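Local coordinates for protein soluble lytic murein transglycosylase (Pseudomonas aeruginosa, PDB 5OHU) that cleaves the glycan strands of cell-wall peptidoglycan as a lytic transglycosylase, supporting both exolytic and endolytic turnover, at residues G96-L100 with L123-L128; C130-Q134 with A162-L166; A326-R331 with W346-L351. One frame throughout, in Å; residues are numbered along the deposited sequence.

Contact 1: G96-L100 with L123-L128. With PO4 (phosphate ion), chain E.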
ATOM      1  N   GLY A  96      19.439   1.311 -12.225  1.00 26.24           N
ATOM      2  CA  GLY A  96      19.826   0.568 -11.038  1.00 22.61           C
ATOM      3  C   GLY A  96      20.221  -0.874 -11.319  1.00 23.14           C
ATOM      4  O   GLY A  96      21.098  -1.426 -10.643  1.00 17.28           O
ATOM      5  N   TRP A  97      19.582  -1.512 -12.302  1.00 20.21           N
ATOM      6  CA  TRP A  97      19.984  -2.872 -12.661  1.00 25.93           C
ATOM      7  C   TRP A  97      21.396  -2.882 -13.220  1.00 22.94           C
ATOM      8  O   TRP A  97      22.189  -3.780 -12.912  1.00 27.44           O
ATOM      9  CB  TRP A  97      18.998  -3.473 -13.670  1.00 31.66           C
ATOM     10  CG  TRP A  97      17.633  -3.596 -13.093  1.00 39.80           C
ATOM     11  CD1 TRP A  97      16.533  -2.859 -13.430  1.00 43.10           C
ATOM     12  CD2 TRP A  97      17.220  -4.470 -12.035  1.00 36.19           C
ATOM     13  NE1 TRP A  97      15.458  -3.234 -12.666  1.00 41.70           N
ATOM     14  CE2 TRP A  97      15.852  -4.219 -11.797  1.00 41.54           C
ATOM     15  CE3 TRP A  97      17.867  -5.451 -11.277  1.00 36.22           C
ATOM     16  CZ2 TRP A  97      15.120  -4.910 -10.829  1.00 36.07           C
ATOM     17  CZ3 TRP A  97      17.135  -6.141 -10.313  1.00 34.32           C
ATOM     18  CH2 TRP A  97      15.777  -5.864 -10.101  1.00 36.26           C
ATOM     19  N   LEU A  98      21.736  -1.876 -14.023  1.00 18.45           N
ATOM     20  CA  LEU A  98      23.100  -1.765 -14.513  1.00 18.77           C
ATOM     21  C   LEU A  98      24.080  -1.577 -13.363  1.00 25.23           C
ATOM     22  O   LEU A  98      25.178  -2.146 -13.380  1.00 23.59           O
ATOM     23  CB  LEU A  98      23.207  -0.616 -15.520  1.00 19.32           C
ATOM     24  CG  LEU A  98      24.617  -0.233 -16.003  1.00 23.34           C
ATOM     25  CD1 LEU A  98      25.369  -1.434 -16.558  1.00 26.88           C
ATOM     26  CD2 LEU A  98      24.577   0.894 -17.025  1.00 22.57           C
ATOM     27  N   LYS A  99      23.712  -0.788 -12.346  1.00 20.03           N
ATOM     28  CA  LYS A  99      24.656  -0.581 -11.249  1.00 17.95           C
ATOM     29  C   LYS A  99      24.812  -1.847 -10.429  1.00 22.74           C
ATOM     30  O   LYS A  99      25.924  -2.184 -10.000  1.00 19.72           O
ATOM     31  CB  LYS A  99      24.214   0.571 -10.352  1.00 21.86           C
ATOM     32  CG  LYS A  99      24.157   1.930 -11.054  1.00 20.05           C
ATOM     33  CD  LYS A  99      23.928   3.069 -10.036  1.00 24.06           C
ATOM     34  CE  LYS A  99      25.147   3.252  -9.110  1.00 24.99           C
ATOM     35  NZ  LYS A  99      25.075   4.502  -8.255  1.00 29.25           N
ATOM     36  N   LEU A 100      23.706  -2.559 -10.200  1.00 17.26           N
ATOM     37  CA  LEU A 100      23.775  -3.828  -9.488  1.00 20.83           C
ATOM     38  C   LEU A 100      24.757  -4.779 -10.159  1.00 17.11           C
ATOM     39  O   LEU A 100      25.676  -5.308  -9.515  1.00 17.21           O
ATOM     40  CB  LEU A 100      22.384  -4.457  -9.417  1.00 23.21           C
ATOM     41  CG  LEU A 100      22.325  -5.869  -8.859  1.00 21.04           C
ATOM     42  CD1 LEU A 100      22.753  -5.877  -7.413  1.00 16.05           C
ATOM     43  CD2 LEU A 100      20.906  -6.444  -9.022  1.00 25.58           C
ATOM     44  N   LEU A 123      19.660   2.250  -3.455  1.00 27.36           N
ATOM     45  CA  LEU A 123      19.202   1.290  -4.448  1.00 25.12           C
ATOM     46  C   LEU A 123      18.340   0.192  -3.832  1.00 18.92           C
ATOM     47  O   LEU A 123      17.557  -0.432  -4.550  1.00 25.20           O
ATOM     48  CB  LEU A 123      20.393   0.677  -5.171  1.00 25.56           C
ATOM     49  CG  LEU A 123      21.030   1.628  -6.184  1.00 28.64           C
ATOM     50  CD1 LEU A 123      22.325   1.046  -6.695  1.00 22.08           C
ATOM     51  CD2 LEU A 123      20.054   1.953  -7.342  1.00 19.70           C
ATOM     52  N   ASN A 124      18.467  -0.062  -2.532  1.00 20.54           N
ATOM     53  CA  ASN A 124      17.679  -1.101  -1.863  1.00 32.80           C
ATOM     54  C   ASN A 124      17.937  -2.485  -2.454  1.00 30.36           C
ATOM     55  O   ASN A 124      17.024  -3.303  -2.578  1.00 25.21           O
ATOM     56  CB  ASN A 124      16.184  -0.777  -1.903  1.00 34.86           C
ATOM     57  CG  ASN A 124      15.849   0.446  -1.111  1.00 43.84           C
ATOM     58  OD1 ASN A 124      16.294   0.600   0.028  1.00 50.66           O
ATOM     59  ND2 ASN A 124      15.082   1.341  -1.711  1.00 47.96           N
ATOM     60  N   PHE A 125      19.187  -2.752  -2.826  1.00 23.80           N
ATOM     61  CA  PHE A 125      19.626  -4.102  -3.156  1.00 28.86           C
ATOM     62  C   PHE A 125      20.386  -4.658  -1.958  1.00 22.21           C
ATOM     63  O   PHE A 125      21.509  -4.230  -1.674  1.00 23.53           O
ATOM     64  CB  PHE A 125      20.494  -4.118  -4.408  1.00 29.06           C
ATOM     65  CG  PHE A 125      19.739  -3.837  -5.671  1.00 26.82           C
ATOM     66  CD1 PHE A 125      18.689  -4.652  -6.061  1.00 26.29           C
ATOM     67  CD2 PHE A 125      20.093  -2.766  -6.480  1.00 22.64           C
ATOM     68  CE1 PHE A 125      18.000  -4.403  -7.246  1.00 34.98           C
ATOM     69  CE2 PHE A 125      19.411  -2.511  -7.657  1.00 20.84           C
ATOM     70  CZ  PHE A 125      18.361  -3.327  -8.043  1.00 27.52           C
ATOM     71  N   THR A 126      19.761  -5.600  -1.249  1.00 18.89           N
ATOM     72  CA  THR A 126      20.419  -6.255  -0.126  1.00 19.67           C
ATOM     73  C   THR A 126      21.782  -6.825  -0.513  1.00 20.07           C
ATOM     74  O   THR A 126      22.714  -6.815   0.296  1.00 20.54           O
ATOM     75  CB  THR A 126      19.506  -7.367   0.413  1.00 30.66           C
ATOM     76  OG1 THR A 126      18.279  -6.793   0.863  1.00 34.06           O
ATOM     77  CG2 THR A 126      20.151  -8.102   1.577  1.00 13.87           C
ATOM     78  N   GLU A 127      21.919  -7.319  -1.746  1.00 20.55           N
ATOM     79  CA  GLU A 127      23.188  -7.887  -2.181  1.00 18.72           C
ATOM     80  C   GLU A 127      24.312  -6.857  -2.126  1.00 22.77           C
ATOM     81  O   GLU A 127      25.430  -7.166  -1.696  1.00 24.42           O
ATOM     82  CB  GLU A 127      23.039  -8.450  -3.593  1.00 21.15           C
ATOM     83  CG  GLU A 127      24.306  -9.107  -4.126  1.00 23.91           C
ATOM     84  CD  GLU A 127      24.140  -9.635  -5.551  1.00 37.83           C
ATOM     85  OE1 GLU A 127      25.086 -10.269  -6.057  1.00 38.41           O
ATOM     86  OE2 GLU A 127      23.065  -9.424  -6.165  1.00 39.37           O
ATOM     87  N   LEU A 128      24.036  -5.627  -2.551  1.00 19.04           N
ATOM     88  CA  LEU A 128      25.064  -4.594  -2.493  1.00 19.01           C
ATOM     89  C   LEU A 128      25.367  -4.194  -1.050  1.00 15.14           C
ATOM     90  O   LEU A 128      26.530  -3.986  -0.685  1.00 20.66           O
ATOM     91  CB  LEU A 128      24.628  -3.374  -3.314  1.00 16.84           C
ATOM     92  CG  LEU A 128      24.330  -3.561  -4.796  1.00 15.79           C
ATOM     93  CD1 LEU A 128      23.710  -2.297  -5.354  1.00 21.87           C
ATOM     94  CD2 LEU A 128      25.598  -3.925  -5.574  1.00 16.08           C
TER
HETATM   95  P   PO4 E 704      14.952   4.028   0.925  1.00132.19           P
HETATM   96  O1  PO4 E 704      13.642   3.455   1.416  1.00129.35           O
HETATM   97  O2  PO4 E 704      14.953   4.060  -0.588  1.00131.50           O
HETATM   98  O3  PO4 E 704      16.101   3.176   1.415  1.00132.16           O
HETATM   99  O4  PO4 E 704      15.126   5.431   1.458  1.00135.72           O

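Contact 2: C130-Q134 with A162-L166. With PO4 (phosphate ion), chain F.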
ATOM      1  N   CYS A 130      25.320  -6.111   1.445  1.00 15.85           N
ATOM      2  CA  CYS A 130      26.200  -7.139   2.000  1.00 14.61           C
ATOM      3  C   CYS A 130      27.616  -7.018   1.465  1.00 20.61           C
ATOM      4  O   CYS A 130      28.579  -7.126   2.235  1.00 19.25           O
ATOM      5  CB  CYS A 130      25.610  -8.513   1.727  1.00 18.32           C
ATOM      6  SG  CYS A 130      24.238  -8.750   2.902  1.00 34.40           S
ATOM      7  N   LEU A 131      27.764  -6.762   0.156  1.00 15.06           N
ATOM      8  CA  LEU A 131      29.088  -6.479  -0.387  1.00 15.33           C
ATOM      9  C   LEU A 131      29.703  -5.266   0.300  1.00 16.34           C
ATOM     10  O   LEU A 131      30.911  -5.234   0.550  1.00 16.13           O
ATOM     11  CB  LEU A 131      28.989  -6.262  -1.897  1.00 15.56           C
ATOM     12  CG  LEU A 131      28.611  -7.537  -2.663  1.00 20.15           C
ATOM     13  CD1 LEU A 131      28.297  -7.234  -4.117  1.00 15.81           C
ATOM     14  CD2 LEU A 131      29.753  -8.521  -2.560  1.00 15.63           C
ATOM     15  N   TYR A 132      28.884  -4.262   0.636  1.00 15.37           N
ATOM     16  CA  TYR A 132      29.430  -3.087   1.316  1.00 15.49           C
ATOM     17  C   TYR A 132      29.909  -3.434   2.718  1.00 16.54           C
ATOM     18  O   TYR A 132      30.964  -2.955   3.156  1.00 15.56           O
ATOM     19  CB  TYR A 132      28.392  -1.969   1.365  1.00 16.60           C
ATOM     20  CG  TYR A 132      28.913  -0.685   1.956  1.00 20.86           C
ATOM     21  CD1 TYR A 132      29.982   0.002   1.363  1.00 17.97           C
ATOM     22  CD2 TYR A 132      28.335  -0.154   3.115  1.00 21.68           C
ATOM     23  CE1 TYR A 132      30.461   1.194   1.911  1.00 18.83           C
ATOM     24  CE2 TYR A 132      28.791   1.037   3.673  1.00 26.42           C
ATOM     25  CZ  TYR A 132      29.846   1.709   3.068  1.00 30.96           C
ATOM     26  OH  TYR A 132      30.288   2.883   3.633  1.00 32.11           O
ATOM     27  N   GLY A 133      29.147  -4.261   3.439  1.00 16.53           N
ATOM     28  CA  GLY A 133      29.634  -4.760   4.718  1.00 15.05           C
ATOM     29  C   GLY A 133      30.968  -5.477   4.595  1.00 15.20           C
ATOM     30  O   GLY A 133      31.864  -5.288   5.422  1.00 27.56           O
ATOM     31  N   GLN A 134      31.120  -6.303   3.556  1.00 19.59           N
ATOM     32  CA  GLN A 134      32.409  -6.944   3.307  1.00 18.70           C
ATOM     33  C   GLN A 134      33.503  -5.902   3.116  1.00 23.52           C
ATOM     34  O   GLN A 134      34.606  -6.030   3.666  1.00 25.31           O
ATOM     35  CB  GLN A 134      32.334  -7.859   2.076  1.00 20.65           C
ATOM     36  CG  GLN A 134      31.497  -9.130   2.260  1.00 24.53           C
ATOM     37  CD  GLN A 134      31.392  -9.976   0.985  1.00 25.85           C
ATOM     38  OE1 GLN A 134      30.313 -10.465   0.641  1.00 29.33           O
ATOM     39  NE2 GLN A 134      32.508 -10.135   0.274  1.00 20.72           N
ATOM     40  N   ALA A 162      25.839 -13.068  -1.186  1.00 22.06           N
ATOM     41  CA  ALA A 162      26.881 -12.190  -0.661  1.00 24.70           C
ATOM     42  C   ALA A 162      26.708 -11.970   0.836  1.00 27.95           C
ATOM     43  O   ALA A 162      27.693 -11.750   1.554  1.00 28.22           O
ATOM     44  CB  ALA A 162      26.887 -10.847  -1.400  1.00 23.12           C
ATOM     45  N   CYS A 163      25.465 -12.021   1.326  1.00 21.62           N
ATOM     46  CA  CYS A 163      25.241 -11.890   2.763  1.00 24.19           C
ATOM     47  C   CYS A 163      25.752 -13.110   3.507  1.00 25.71           C
ATOM     48  O   CYS A 163      26.321 -12.988   4.599  1.00 28.62           O
ATOM     49  CB  CYS A 163      23.765 -11.648   3.041  1.00 25.21           C
ATOM     50  SG  CYS A 163      23.152 -10.215   2.131  1.00 35.39           S
ATOM     51  N   ASP A 164      25.591 -14.290   2.916  1.00 24.23           N
ATOM     52  CA  ASP A 164      26.199 -15.483   3.495  1.00 36.58           C
ATOM     53  C   ASP A 164      27.705 -15.310   3.664  1.00 27.66           C
ATOM     54  O   ASP A 164      28.279 -15.700   4.689  1.00 26.07           O
ATOM     55  CB  ASP A 164      25.895 -16.698   2.622  1.00 52.29           C
ATOM     56  CG  ASP A 164      25.739 -17.954   3.427  1.00 68.77           C
ATOM     57  OD1 ASP A 164      24.658 -18.131   4.026  1.00 69.15           O
ATOM     58  OD2 ASP A 164      26.701 -18.750   3.480  1.00 78.57           O
ATOM     59  N   THR A 165      28.359 -14.692   2.682  1.00 16.59           N
ATOM     60  CA  THR A 165      29.788 -14.416   2.802  1.00 22.62           C
ATOM     61  C   THR A 165      30.066 -13.438   3.942  1.00 24.39           C
ATOM     62  O   THR A 165      30.980 -13.641   4.751  1.00 27.31           O
ATOM     63  CB  THR A 165      30.303 -13.861   1.480  1.00 23.96           C
ATOM     64  OG1 THR A 165      30.301 -14.908   0.510  1.00 28.40           O
ATOM     65  CG2 THR A 165      31.714 -13.301   1.642  1.00 16.96           C
ATOM     66  N   LEU A 166      29.280 -12.365   4.018  1.00 21.24           N
ATOM     67  CA  LEU A 166      29.428 -11.396   5.100  1.00 20.13           C
ATOM     68  C   LEU A 166      29.215 -12.057   6.453  1.00 18.68           C
ATOM     69  O   LEU A 166      30.029 -11.893   7.372  1.00 21.77           O
ATOM     70  CB  LEU A 166      28.429 -10.256   4.906  1.00 14.54           C
ATOM     71  CG  LEU A 166      28.426  -9.160   5.973  1.00 23.18           C
ATOM     72  CD1 LEU A 166      29.747  -8.391   5.956  1.00 14.75           C
ATOM     73  CD2 LEU A 166      27.263  -8.218   5.744  1.00 14.40           C
TER
HETATM   74  P   PO4 F 705      33.737   4.947   2.944  1.00102.97           P
HETATM   75  O1  PO4 F 705      32.886   3.719   3.169  1.00102.53           O
HETATM   76  O2  PO4 F 705      35.015   4.572   2.228  1.00 91.92           O
HETATM   77  O3  PO4 F 705      34.085   5.585   4.272  1.00103.45           O
HETATM   78  O4  PO4 F 705      32.943   5.922   2.109  1.00107.37           O

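Contact 3: A326-R331 with W346-L351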
ATOM      1  N   ALA A 326     -15.393   8.626  24.354  1.00 11.72           N
ATOM      2  CA  ALA A 326     -14.801   8.850  23.040  1.00 17.43           C
ATOM      3  C   ALA A 326     -14.441  10.317  22.864  1.00 11.98           C
ATOM      4  O   ALA A 326     -13.347  10.653  22.395  1.00 14.00           O
ATOM      5  CB  ALA A 326     -15.755   8.383  21.937  1.00 11.41           C
ATOM      6  N   TYR A 327     -15.332  11.213  23.287  1.00 12.11           N
ATOM      7  CA  TYR A 327     -15.016  12.631  23.200  1.00 12.44           C
ATOM      8  C   TYR A 327     -13.783  12.982  24.037  1.00 22.96           C
ATOM      9  O   TYR A 327     -12.882  13.693  23.572  1.00 15.79           O
ATOM     10  CB  TYR A 327     -16.225  13.450  23.632  1.00 12.55           C
ATOM     11  CG  TYR A 327     -15.880  14.898  23.798  1.00 17.70           C
ATOM     12  CD1 TYR A 327     -15.757  15.726  22.685  1.00 16.25           C
ATOM     13  CD2 TYR A 327     -15.632  15.434  25.059  1.00 15.90           C
ATOM     14  CE1 TYR A 327     -15.422  17.057  22.816  1.00 19.02           C
ATOM     15  CE2 TYR A 327     -15.287  16.779  25.207  1.00 18.43           C
ATOM     16  CZ  TYR A 327     -15.189  17.583  24.074  1.00 24.34           C
ATOM     17  OH  TYR A 327     -14.863  18.914  24.191  1.00 24.60           O
ATOM     18  N   ALA A 328     -13.729  12.501  25.286  1.00 17.11           N
ATOM     19  CA  ALA A 328     -12.596  12.838  26.146  1.00 19.02           C
ATOM     20  C   ALA A 328     -11.307  12.313  25.551  1.00 20.68           C
ATOM     21  O   ALA A 328     -10.248  12.948  25.651  1.00 19.27           O
ATOM     22  CB  ALA A 328     -12.796  12.270  27.553  1.00 15.61           C
ATOM     23  N   LEU A 329     -11.375  11.164  24.900  1.00 16.05           N
ATOM     24  CA  LEU A 329     -10.175  10.670  24.269  1.00 13.16           C
ATOM     25  C   LEU A 329      -9.772  11.541  23.075  1.00 22.83           C
ATOM     26  O   LEU A 329      -8.575  11.782  22.869  1.00 14.57           O
ATOM     27  CB  LEU A 329     -10.372   9.216  23.885  1.00 14.66           C
ATOM     28  CG  LEU A 329      -9.142   8.477  23.365  1.00 27.79           C
ATOM     29  CD1 LEU A 329      -7.959   8.574  24.313  1.00 28.93           C
ATOM     30  CD2 LEU A 329      -9.545   7.048  23.212  1.00 22.55           C
ATOM     31  N   THR A 330     -10.735  12.061  22.292  1.00 12.69           N
ATOM     32  CA  THR A 330     -10.300  12.889  21.161  1.00 12.84           C
ATOM     33  C   THR A 330      -9.581  14.144  21.640  1.00 21.38           C
ATOM     34  O   THR A 330      -8.740  14.672  20.910  1.00 25.99           O
ATOM     35  CB  THR A 330     -11.449  13.312  20.229  1.00 13.92           C
ATOM     36  OG1 THR A 330     -12.381  14.147  20.927  1.00 17.98           O
ATOM     37  CG2 THR A 330     -12.204  12.086  19.669  1.00 12.35           C
ATOM     38  N   ARG A 331      -9.849  14.593  22.871  1.00 22.67           N
ATOM     39  CA  ARG A 331      -9.189  15.771  23.433  1.00 23.86           C
ATOM     40  C   ARG A 331      -7.733  15.525  23.814  1.00 24.50           C
ATOM     41  O   ARG A 331      -6.982  16.488  23.988  1.00 24.74           O
ATOM     42  CB  ARG A 331      -9.953  16.253  24.664  1.00 20.85           C
ATOM     43  CG  ARG A 331     -11.381  16.624  24.383  1.00 28.34           C
ATOM     44  CD  ARG A 331     -11.516  18.052  23.872  1.00 44.48           C
ATOM     45  NE  ARG A 331     -10.886  19.017  24.770  1.00 58.18           N
ATOM     46  CZ  ARG A 331     -11.377  19.387  25.949  1.00 64.45           C
ATOM     47  NH1 ARG A 331     -12.516  18.878  26.398  1.00 70.95           N
ATOM     48  NH2 ARG A 331     -10.722  20.273  26.683  1.00 61.55           N
ATOM     49  N   TRP A 346     -14.654  13.281  14.460  1.00 14.03           N
ATOM     50  CA  TRP A 346     -15.214  12.479  15.542  1.00 12.09           C
ATOM     51  C   TRP A 346     -15.218  13.227  16.871  1.00 17.00           C
ATOM     52  O   TRP A 346     -16.094  12.972  17.703  1.00 16.33           O
ATOM     53  CB  TRP A 346     -14.497  11.132  15.630  1.00 11.85           C
ATOM     54  CG  TRP A 346     -15.035  10.191  14.559  1.00 11.64           C
ATOM     55  CD1 TRP A 346     -14.375   9.731  13.458  1.00 14.60           C
ATOM     56  CD2 TRP A 346     -16.375   9.671  14.467  1.00 11.43           C
ATOM     57  NE1 TRP A 346     -15.204   8.929  12.699  1.00 11.47           N
ATOM     58  CE2 TRP A 346     -16.441   8.886  13.291  1.00 16.82           C
ATOM     59  CE3 TRP A 346     -17.523   9.797  15.259  1.00 11.35           C
ATOM     60  CZ2 TRP A 346     -17.616   8.223  12.895  1.00 14.22           C
ATOM     61  CZ3 TRP A 346     -18.696   9.130  14.870  1.00 11.15           C
ATOM     62  CH2 TRP A 346     -18.729   8.353  13.706  1.00 15.91           C
ATOM     63  N   GLN A 347     -14.327  14.200  17.065  1.00 14.64           N
ATOM     64  CA  GLN A 347     -14.443  15.032  18.257  1.00 13.34           C
ATOM     65  C   GLN A 347     -15.766  15.798  18.267  1.00 15.84           C
ATOM     66  O   GLN A 347     -16.498  15.786  19.267  1.00 14.14           O
ATOM     67  CB  GLN A 347     -13.266  15.998  18.362  1.00 13.17           C
ATOM     68  CG  GLN A 347     -13.465  16.981  19.504  1.00 16.52           C
ATOM     69  CD  GLN A 347     -12.204  17.767  19.819  1.00 23.22           C
ATOM     70  OE1 GLN A 347     -12.146  18.963  19.594  1.00 31.14           O
ATOM     71  NE2 GLN A 347     -11.183  17.081  20.325  1.00 27.70           N
ATOM     72  N   ALA A 348     -16.083  16.475  17.159  1.00 14.22           N
ATOM     73  CA  ALA A 348     -17.358  17.179  17.053  1.00 18.43           C
ATOM     74  C   ALA A 348     -18.537  16.217  17.178  1.00 22.86           C
ATOM     75  O   ALA A 348     -19.502  16.500  17.896  1.00 17.12           O
ATOM     76  CB  ALA A 348     -17.426  17.934  15.723  1.00 13.32           C
ATOM     77  N   ARG A 349     -18.462  15.057  16.514  1.00 12.42           N
ATOM     78  CA  ARG A 349     -19.619  14.165  16.445  1.00 12.11           C
ATOM     79  C   ARG A 349     -19.850  13.425  17.760  1.00 16.64           C
ATOM     80  O   ARG A 349     -21.003  13.258  18.189  1.00 11.78           O
ATOM     81  CB  ARG A 349     -19.466  13.175  15.274  1.00 11.92           C
ATOM     82  CG  ARG A 349     -20.576  12.089  15.196  1.00 11.60           C
ATOM     83  CD  ARG A 349     -21.883  12.751  14.728  1.00 11.68           C
ATOM     84  NE  ARG A 349     -23.011  11.819  14.703  1.00 11.41           N
ATOM     85  CZ  ARG A 349     -24.300  12.159  14.778  1.00 17.20           C
ATOM     86  NH1 ARG A 349     -24.662  13.423  14.903  1.00 18.96           N
ATOM     87  NH2 ARG A 349     -25.231  11.221  14.742  1.00 14.07           N
ATOM     88  N   SER A 350     -18.779  12.994  18.433  1.00 14.34           N
ATOM     89  CA  SER A 350     -18.981  12.367  19.736  1.00 20.17           C
ATOM     90  C   SER A 350     -19.508  13.374  20.751  1.00 13.25           C
ATOM     91  O   SER A 350     -20.338  13.021  21.596  1.00 13.37           O
ATOM     92  CB  SER A 350     -17.694  11.698  20.234  1.00 21.06           C
ATOM     93  OG  SER A 350     -16.646  12.637  20.424  1.00 18.17           O
ATOM     94  N   LEU A 351     -19.058  14.634  20.679  1.00 15.06           N
ATOM     95  CA  LEU A 351     -19.615  15.664  21.557  1.00 12.59           C
ATOM     96  C   LEU A 351     -21.113  15.847  21.299  1.00 17.76           C
ATOM     97  O   LEU A 351     -21.924  15.880  22.232  1.00 19.75           O
ATOM     98  CB  LEU A 351     -18.856  16.991  21.372  1.00 13.01           C
ATOM     99  CG  LEU A 351     -19.270  18.142  22.317  1.00 24.91           C
ATOM    100  CD1 LEU A 351     -19.214  17.715  23.801  1.00 16.99           C
ATOM    101  CD2 LEU A 351     -18.437  19.431  22.105  1.00 20.99           C
TER

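Contact 1: G96-L100 with L123-L128
F125 lays its phenyl ring against helix 95-108, where L100 covers one face: L100 CD2 stands 4.0 Å from the ring centroid, close to the ring normal, a CH-pi contact suited to a branched aliphatic chain. W97 meets the same ring obliquely, with six-membered ring centroids 5.2 Å apart and planes at 54°, and W97 CZ3 to F125 CE1 at 3.6 Å. G96 leaves room for L123, whose CD2 settles 4.0 Å from G96 CA; a beta carbon there would be tight. Further along, L100 CD1 reaches L128 CG at 3.8 Å and E127 OE2 at 3.8 Å, the E127 carboxylate being paired with R104 in a salt bridge. K99 NZ hydrogen-bonds to Y118 O, while K99 CB lies 4.1 Å from L123 CD1. N124, in a left-handed helical conformation, turns outward and donates from ND2 to phosphate O2 at 2.9 Å. F125 occupies the N-cap position of helix 126-138, which packs beside helix 95-108, consistent with the alpha-superhelix of Slt70-like enzymes.

Contact 2: C130-Q134 with A162-L166
In this piece of the alpha-superhelix, helices 126-138 and 161-172 run roughly parallel, their local axes 8.5 Å apart and crossing at 29°, and a disulfide ties them together. The main bump is L166, and the hollow that receives it lies at G133: L166 CD1 comes within 3.4 Å of G133 C and 3.5 Å of Q134 N. A beta carbon at position 133 would clash with L166 CD2, so the missing side chain is what lets the leucine sink onto the backbone. L166 also packs on S149 and L152. Near the disulfide the fit depends on small groups. A162 offers just a methyl, whose CB sits 3.9 Å from L131 CD2 and 4.1 Å from C130 CB. Q134 extends its chain until its amide end lies beside A162 and T165. Y132 points away from this interface, stacks on Y119 and donates its OH to a phosphate. C130 SG, 4.2 Å from L166 CD2, bonds to C163 SG at 2.0 Å with a chi3 of 97°.

Contact 3: A326-R331 with W346-L351
Helices 323-330 and 341-354 form an antiparallel pair within the largely helical body: their local axes approach to 8.6 Å at 151°, and the backbones come close, with CA atoms 5.3 Å apart for Y327 and S350 and 5.5 Å for T330 and Q347. A small residue suits such proximity. S350 turns its hydroxyl back on its own helix, OG donating to W346 O at 2.8 Å, leaving a compact surface where Y327 CB rests 3.3 Å from S350 OG. The tyrosine ring turns its edge to Q347 O and S350 OG, while L351 CD1 lies over one face, 4.0 Å from the centroid in a CH-pi contact. R331 NH1 makes a weak hydrogen bond to Y327 OH, and R331 CD lies 3.7 Å from Q347 NE2. W346 leads its indole away to hydrogen-bond with E600. Q347, long and extended, crosses to the partner helix: its NE2 donates to T330 OG1 at 3.2 Å, while that same OG1 donates to Y327 O at 2.7 Å.

Overall arrangement
Contacts 1 and 2 are successive layers of one helical arc, their centres 13 Å apart. They share helix 126-138, whose start rests on the earlier helix 95-108 while its next turn is tied to helix 161-172; T126 CG2, 3.7 Å from C163 SG, bridges the two. Contact 3 is remote, centred 48 Å from contact 1 and 52 Å from contact 2, and it lies on the opposite side of the chain's centre from contact 1. It lies against helix 595-600 of the lysozyme-like SLT domain, which bears the catalytic function in this family, through W346 packing on D596 and V597 and its hydrogen bond to E600. The phosphates at contacts 1 and 2 probably come from the crystallisation liquor.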